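Local coordinates for protein FimX (Pseudomonas aeruginosa PAO1, PDB 3HV8) that carries an EAL domain, a barrel-like fold of alternating strands and helices, and holds C2E in the pocket of that domain, at residues Ser197-Gln200 with Asp201-Gln204; Gln248-Leu252 with Gln253-Gln257. One frame throughout, in Å; residues are numbered along the deposited sequence.

Contact 1: residues Ser197-Gln200 with Asp201-Gln204; sequences SFVQ and DLNQ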
loop_
_atom_site.group_PDB
_atom_site.type_symbol
_atom_site.label_atom_id
_atom_site.label_comp_id
_atom_site.label_asym_id
_atom_site.label_seq_id
_atom_site.Cartn_x
_atom_site.Cartn_y
_atom_site.Cartn_z
ATOM N N SER A 197 2.650 -2.722 -14.678
ATOM C CA SER A 197 3.176 -3.061 -16.002
ATOM C C SER A 197 2.668 -4.414 -16.501
ATOM O O SER A 197 2.560 -4.637 -17.710
ATOM C CB SER A 197 4.706 -3.045 -16.003
ATOM O OG SER A 197 5.239 -4.035 -15.139
ATOM N N PHE A 198 2.336 -5.312 -15.576
ATOM C CA PHE A 198 1.945 -6.666 -15.955
ATOM C C PHE A 198 0.552 -6.768 -16.557
ATOM O O PHE A 198 0.208 -7.805 -17.139
ATOM C CB PHE A 198 2.072 -7.636 -14.779
ATOM C CG PHE A 198 3.489 -7.966 -14.424
ATOM C CD1 PHE A 198 4.172 -8.961 -15.105
ATOM C CD2 PHE A 198 4.140 -7.288 -13.407
ATOM C CE1 PHE A 198 5.485 -9.270 -14.785
ATOM C CE2 PHE A 198 5.453 -7.590 -13.083
ATOM C CZ PHE A 198 6.123 -8.582 -13.771
ATOM N N VAL A 199 -0.257 -5.717 -16.427
ATOM C CA VAL A 199 -1.587 -5.760 -17.044
ATOM C C VAL A 199 -1.681 -4.897 -18.296
ATOM O O VAL A 199 -2.770 -4.621 -18.784
ATOM C CB VAL A 199 -2.738 -5.422 -16.070
ATOM C CG1 VAL A 199 -2.800 -6.462 -14.967
ATOM C CG2 VAL A 199 -2.591 -4.020 -15.510
ATOM N N GLN A 200 -0.534 -4.483 -18.817
ATOM C CA GLN A 200 -0.520 -3.757 -20.078
ATOM C C GLN A 200 -0.342 -4.775 -21.199
ATOM O O GLN A 200 0.275 -5.827 -21.005
ATOM C CB GLN A 200 0.606 -2.715 -20.102
ATOM C CG GLN A 200 0.727 -1.864 -18.840
ATOM C CD GLN A 200 -0.543 -1.101 -18.508
ATOM O OE1 GLN A 200 -0.910 -0.950 -17.335
ATOM N NE2 GLN A 200 -1.226 -0.615 -19.537
ATOM N N ASP A 201 -0.910 -4.479 -22.363
ATOM C CA ASP A 201 -0.725 -5.322 -23.550
ATOM C C ASP A 201 -1.121 -6.786 -23.322
ATOM O O ASP A 201 -0.399 -7.709 -23.712
ATOM C CB ASP A 201 0.724 -5.227 -24.039
ATOM C CG ASP A 201 1.188 -3.786 -24.216
ATOM O OD1 ASP A 201 2.365 -3.493 -23.914
ATOM O OD2 ASP A 201 0.370 -2.944 -24.649
ATOM N N LEU A 202 -2.275 -6.988 -22.691
ATOM C CA LEU A 202 -2.763 -8.322 -22.366
ATOM C C LEU A 202 -3.461 -8.982 -23.553
ATOM O O LEU A 202 -4.001 -10.079 -23.439
ATOM C CB LEU A 202 -3.702 -8.268 -21.158
ATOM C CG LEU A 202 -3.008 -8.109 -19.806
ATOM C CD1 LEU A 202 -4.028 -8.089 -18.679
ATOM C CD2 LEU A 202 -2.003 -9.231 -19.614
ATOM N N ASN A 203 -3.451 -8.298 -24.690
ATOM C CA ASN A 203 -3.936 -8.879 -25.935
ATOM C C ASN A 203 -2.900 -9.840 -26.496
ATOM O O ASN A 203 -3.218 -10.726 -27.288
ATOM C CB ASN A 203 -4.229 -7.777 -26.948
ATOM C CG ASN A 203 -3.261 -6.614 -26.836
ATOM O OD1 ASN A 203 -2.298 -6.521 -27.597
ATOM N ND2 ASN A 203 -3.505 -5.729 -25.872
ATOM N N GLN A 204 -1.652 -9.652 -26.076
ATOM C CA GLN A 204 -0.569 -10.546 -26.447
ATOM C C GLN A 204 -0.537 -11.739 -25.503
ATOM O O GLN A 204 -0.494 -11.580 -24.282
ATOM C CB GLN A 204 0.769 -9.808 -26.431
ATOM C CG GLN A 204 0.809 -8.605 -27.360
ATOM C CD GLN A 204 2.023 -7.735 -27.126
ATOM O OE1 GLN A 204 3.122 -8.236 -26.881
ATOM N NE2 GLN A 204 1.833 -6.423 -27.199
HETATM O O HOH W 1 -4.176 -4.996 -21.607
#

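Contact 2: residues Gln248-Leu252 with Gln253-Gln257; sequences QGYYL and QGPSQ. With C2E (9,9'-[(2R,3R,3aS,5S,7aR,9R,10R,10aS,12S,14aR)-3,5,10,12-tetrahydroxy-5,12-dioxidooctahydro-2H,7H-difuro[3,2-d:3',2'-j][1,3,7,9,2,8]tetraoxadiphosphacyclododecine-2,9-diyl]bis(2-amino-1,9-dihydro-6H-purin-6-one)), chain B.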
loop_
_atom_site.group_PDB
_atom_site.type_symbol
_atom_site.label_atom_id
_atom_site.label_comp_id
_atom_site.label_asym_id
_atom_site.label_seq_id
_atom_site.Cartn_x
_atom_site.Cartn_y
_atom_site.Cartn_z
ATOM N N GLN A 248 -7.784 -4.010 -8.181
ATOM C CA GLN A 248 -7.932 -2.601 -7.898
ATOM C C GLN A 248 -7.744 -1.848 -9.213
ATOM O O GLN A 248 -7.003 -2.304 -10.095
ATOM C CB GLN A 248 -6.853 -2.164 -6.899
ATOM C CG GLN A 248 -7.066 -0.783 -6.319
ATOM C CD GLN A 248 -5.818 -0.266 -5.638
ATOM O OE1 GLN A 248 -4.722 -0.354 -6.184
ATOM N NE2 GLN A 248 -5.983 0.286 -4.452
ATOM N N GLY A 249 -8.406 -0.701 -9.335
ATOM C CA GLY A 249 -8.207 0.132 -10.508
ATOM C C GLY A 249 -9.313 1.132 -10.716
ATOM O O GLY A 249 -10.357 1.071 -10.066
ATOM N N TYR A 250 -9.063 2.079 -11.613
ATOM C CA TYR A 250 -10.068 3.069 -11.974
ATOM C C TYR A 250 -11.389 2.429 -12.421
ATOM O O TYR A 250 -12.458 2.994 -12.199
ATOM C CB TYR A 250 -9.537 3.995 -13.079
ATOM C CG TYR A 250 -8.423 4.933 -12.672
ATOM C CD1 TYR A 250 -7.494 5.378 -13.608
ATOM C CD2 TYR A 250 -8.297 5.384 -11.362
ATOM C CE1 TYR A 250 -6.467 6.242 -13.244
ATOM C CE2 TYR A 250 -7.275 6.247 -10.995
ATOM C CZ TYR A 250 -6.367 6.676 -11.938
ATOM O OH TYR A 250 -5.348 7.534 -11.572
ATOM N N TYR A 251 -11.308 1.265 -13.059
ATOM C CA TYR A 251 -12.510 0.565 -13.542
ATOM C C TYR A 251 -13.466 0.202 -12.400
ATOM O O TYR A 251 -14.686 0.227 -12.570
ATOM C CB TYR A 251 -12.145 -0.689 -14.339
ATOM C CG TYR A 251 -13.277 -1.231 -15.194
ATOM C CD1 TYR A 251 -14.037 -2.317 -14.775
ATOM C CD2 TYR A 251 -13.578 -0.654 -16.423
ATOM C CE1 TYR A 251 -15.074 -2.814 -15.560
ATOM C CE2 TYR A 251 -14.615 -1.144 -17.217
ATOM C CZ TYR A 251 -15.353 -2.224 -16.779
ATOM O OH TYR A 251 -16.379 -2.713 -17.568
ATOM N N LEU A 252 -12.907 -0.129 -11.240
ATOM C CA LEU A 252 -13.704 -0.442 -10.061
ATOM C C LEU A 252 -14.092 0.836 -9.327
ATOM O O LEU A 252 -15.276 1.111 -9.115
ATOM C CB LEU A 252 -12.931 -1.389 -9.136
ATOM C CG LEU A 252 -12.537 -2.685 -9.846
ATOM C CD1 LEU A 252 -11.437 -3.418 -9.103
ATOM C CD2 LEU A 252 -13.767 -3.575 -10.025
ATOM N N GLN A 253 -13.086 1.614 -8.936
ATOM C CA GLN A 253 -13.294 2.943 -8.380
ATOM C C GLN A 253 -11.928 3.577 -8.210
ATOM O O GLN A 253 -10.993 2.912 -7.758
ATOM C CB GLN A 253 -14.018 2.922 -7.035
ATOM C CG GLN A 253 -14.471 4.329 -6.617
ATOM C CD GLN A 253 -14.663 4.494 -5.124
ATOM O OE1 GLN A 253 -13.810 5.062 -4.437
ATOM N NE2 GLN A 253 -15.773 3.991 -4.608
ATOM N N GLY A 254 -11.795 4.849 -8.566
ATOM C CA GLY A 254 -10.551 5.564 -8.325
ATOM C C GLY A 254 -10.470 6.030 -6.881
ATOM O O GLY A 254 -11.418 5.833 -6.111
ATOM N N PRO A 255 -9.336 6.638 -6.500
ATOM C CA PRO A 255 -9.190 7.183 -5.145
ATOM C C PRO A 255 -10.254 8.233 -4.848
ATOM O O PRO A 255 -10.540 9.039 -5.733
ATOM C CB PRO A 255 -7.797 7.822 -5.178
ATOM C CG PRO A 255 -7.062 7.085 -6.268
ATOM C CD PRO A 255 -8.111 6.806 -7.304
ATOM N N SER A 256 -10.831 8.214 -3.648
ATOM C CA SER A 256 -11.885 9.158 -3.267
ATOM C C SER A 256 -11.725 9.580 -1.817
ATOM O O SER A 256 -11.164 8.842 -1.006
ATOM C CB SER A 256 -13.259 8.503 -3.463
ATOM O OG SER A 256 -14.273 9.245 -2.803
ATOM N N GLN A 257 -12.233 10.763 -1.478
ATOM C CA GLN A 257 -12.148 11.265 -0.110
ATOM C C GLN A 257 -12.970 10.432 0.869
ATOM O O GLN A 257 -12.766 10.511 2.087
ATOM C CB GLN A 257 -12.636 12.712 -0.037
ATOM C CG GLN A 257 -11.544 13.757 -0.096
ATOM C CD GLN A 257 -12.068 15.158 0.176
ATOM O OE1 GLN A 257 -12.266 15.551 1.328
ATOM N NE2 GLN A 257 -12.286 15.921 -0.889
HETATM P P1 C2E B . 1.723 3.412 -6.098
HETATM O O2P C2E B . 1.939 1.846 -5.867
HETATM O O1P C2E B . 2.134 3.686 -7.490
HETATM O "O5'" C2E B . 0.201 3.885 -6.052
HETATM C "C5'" C2E B . -0.593 3.684 -7.237
HETATM C "C4'" C2E B . -0.689 4.934 -8.138
HETATM O "O4'" C2E B . -1.568 4.634 -9.250
HETATM C "C3'" C2E B . -1.421 5.983 -7.311
HETATM O "O3'" C2E B . -0.884 7.280 -7.610
HETATM C "C2'" C2E B . -2.904 5.831 -7.726
HETATM O "O2'" C2E B . -3.648 7.031 -7.624
HETATM C "C1'" C2E B . -2.750 5.420 -9.190
HETATM N N9 C2E B . -3.855 4.640 -9.727
HETATM C C8 C2E B . -4.824 3.968 -9.019
HETATM N N7 C2E B . -5.540 3.236 -9.840
HETATM C C5 C2E B . -5.075 3.424 -11.110
HETATM C C6 C2E B . -5.456 2.916 -12.373
HETATM O O6 C2E B . -6.355 2.086 -12.517
HETATM N N1 C2E B . -4.763 3.357 -13.433
HETATM C C2 C2E B . -3.745 4.251 -13.310
HETATM N N2 C2E B . -3.081 4.651 -14.440
HETATM N N3 C2E B . -3.381 4.731 -12.143
HETATM C C4 C2E B . -4.018 4.331 -11.042
HETATM P P11 C2E B . -0.582 8.248 -6.360
HETATM O O21 C2E B . -0.079 9.624 -6.937
HETATM O O11 C2E B . -1.745 8.327 -5.455
HETATM O O5A C2E B . 0.573 7.510 -5.561
HETATM C C5A C2E B . 1.838 7.300 -6.204
HETATM C C4A C2E B . 2.854 6.732 -5.217
HETATM O O4A C2E B . 3.044 7.666 -4.144
HETATM C C3A C2E B . 2.424 5.432 -4.533
HETATM O O3A C2E B . 2.767 4.275 -5.286
HETATM C C2A C2E B . 3.317 5.457 -3.291
HETATM O O2A C2E B . 4.666 5.097 -3.639
HETATM C C1A C2E B . 3.346 6.954 -2.961
HETATM N N91 C2E B . 2.317 7.236 -1.968
HETATM C C81 C2E B . 1.009 7.576 -2.165
HETATM N N71 C2E B . 0.444 7.743 -1.002
HETATM C C51 C2E B . 1.372 7.589 -0.010
HETATM C C61 C2E B . 1.374 7.681 1.397
HETATM O O61 C2E B . 0.348 7.857 2.066
HETATM N N11 C2E B . 2.569 7.459 2.004
HETATM C C21 C2E B . 3.716 7.169 1.316
HETATM N N21 C2E B . 4.866 6.916 2.008
HETATM N N31 C2E B . 3.725 7.053 0.014
HETATM C C41 C2E B . 2.582 7.276 -0.645
HETATM O O HOH W 2 -10.238 0.167 -7.161
#

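Contact 1: residues Ser197-Gln200 with Asp201-Gln204
Phe198 O meets Leu202 CD2 at 3.6 Å, the first contact along a loop that joins strand 191-194 to helix 205-220 in the barrel-like EAL fold. Its second half, Asp201 to Gln204, is a type I beta turn that delivers Gln204 to the N-cap position of the helix. The ring of Phe198 turns from Leu202 and rests on Ile210 and Leu214 of helix 205-220.

Val199 is the buried member of the segment. Val199 CB lies 3.9 Å from Leu202 CD1, a small apolar contact that continues onto Val235 of helix 233-242, which both side chains touch. Leu202 reaches back because its CG stands anti to its own carbonyl carbon (chi1 -77°). The two methyls then part: CD1 goes to Val199, while CD2 passes to the Phe198 carbonyl.

Gln200 ends the first segment, and its N-H is bonded to Ser197 O at 3.3 Å, closing the tight turn that continues the 3-10 segment. The next residue, Asp201, takes up left-handed backbone angles (phi 56°, psi 45°), which swing the chain round and bring Leu202 N back toward the Val199 carbonyl. The two do not bond directly; a water spans them, donating to Val199 O at 3.2 Å and accepting from Leu202 N at 3.0 Å.

Contact 2: residues Gln248-Leu252 with Gln253-Gln257
Tyr250 lays its ring almost parallel to one guanine base of C2E and meets Gly254 and Pro255 with its edge. The base is offset, with its C6 over the centre of the tyrosine ring and 3.4 Å above its plane. CE1 and CD1 lie under the N1 side of the base, and CZ under C4. Tyr250 CG stands beside its own backbone N (chi1 -69°), which brings the ring to the side on which that N-H already points at the base. Tyr250 N donates to C2E O6 at 2.9 Å, nearly straight at 168°, so a single residue holds the base both by its rim and over its face.

On the ring's CD2-CE2 side, Gly254 CA approaches Tyr250 CD2 at 3.8 Å, and Pro255 CD lies in the ring plane beside CE2. Pro255 also faces the ligand, its CG 3.7 Å from C2E O2'.

This loop follows strand 246-247 of the EAL barrel and forms part of the C2E pocket, with Glu231 touching Tyr250 and bonding the ligand as well. Residues 250-252 have helical backbone angles and make an alpha-turn: Gln253 N donates to Gly249 O at 3.0 Å, and Leu252 N adds a weak bond to the same carbonyl. The backbone of Gly249 is one that a side chain would bring into collision with the carbonyl oxygen of Gln248.

Gln253 runs extended from the turn, its CG anti to the backbone N (chi1 -168°), and leads to Pro39 and Tyr261. The amide of Gln248 is held by two charged partners, NE2 donating to Glu52 OE1 and OE1 accepting from Lys193 NZ. A water takes the N-H of Gly249 at 3.0 Å and sits 2.9 Å from Gln253 O, which also accepts from Gln38 NE2.

Overall arrangement
The two contacts lie in series along the chain, in loops that follow different strands of the EAL domain; their centres are 19 Å apart and their nearest atoms about 7 Å, so they do not touch. Contact 2 lines the C2E pocket directly, whereas contact 1 lies farther out, the nearest atoms of the Gln200 side chain and C2E about 7 Å apart. Helix 233-242 connects them: contact 1 packs on Val235, while Tyr251 and Leu252 of contact 2 reach Leu236, the next residue. A second tie is Lys193, in the strand just ahead of contact 1, which is hydrogen-bonded to Gln248 of contact 2.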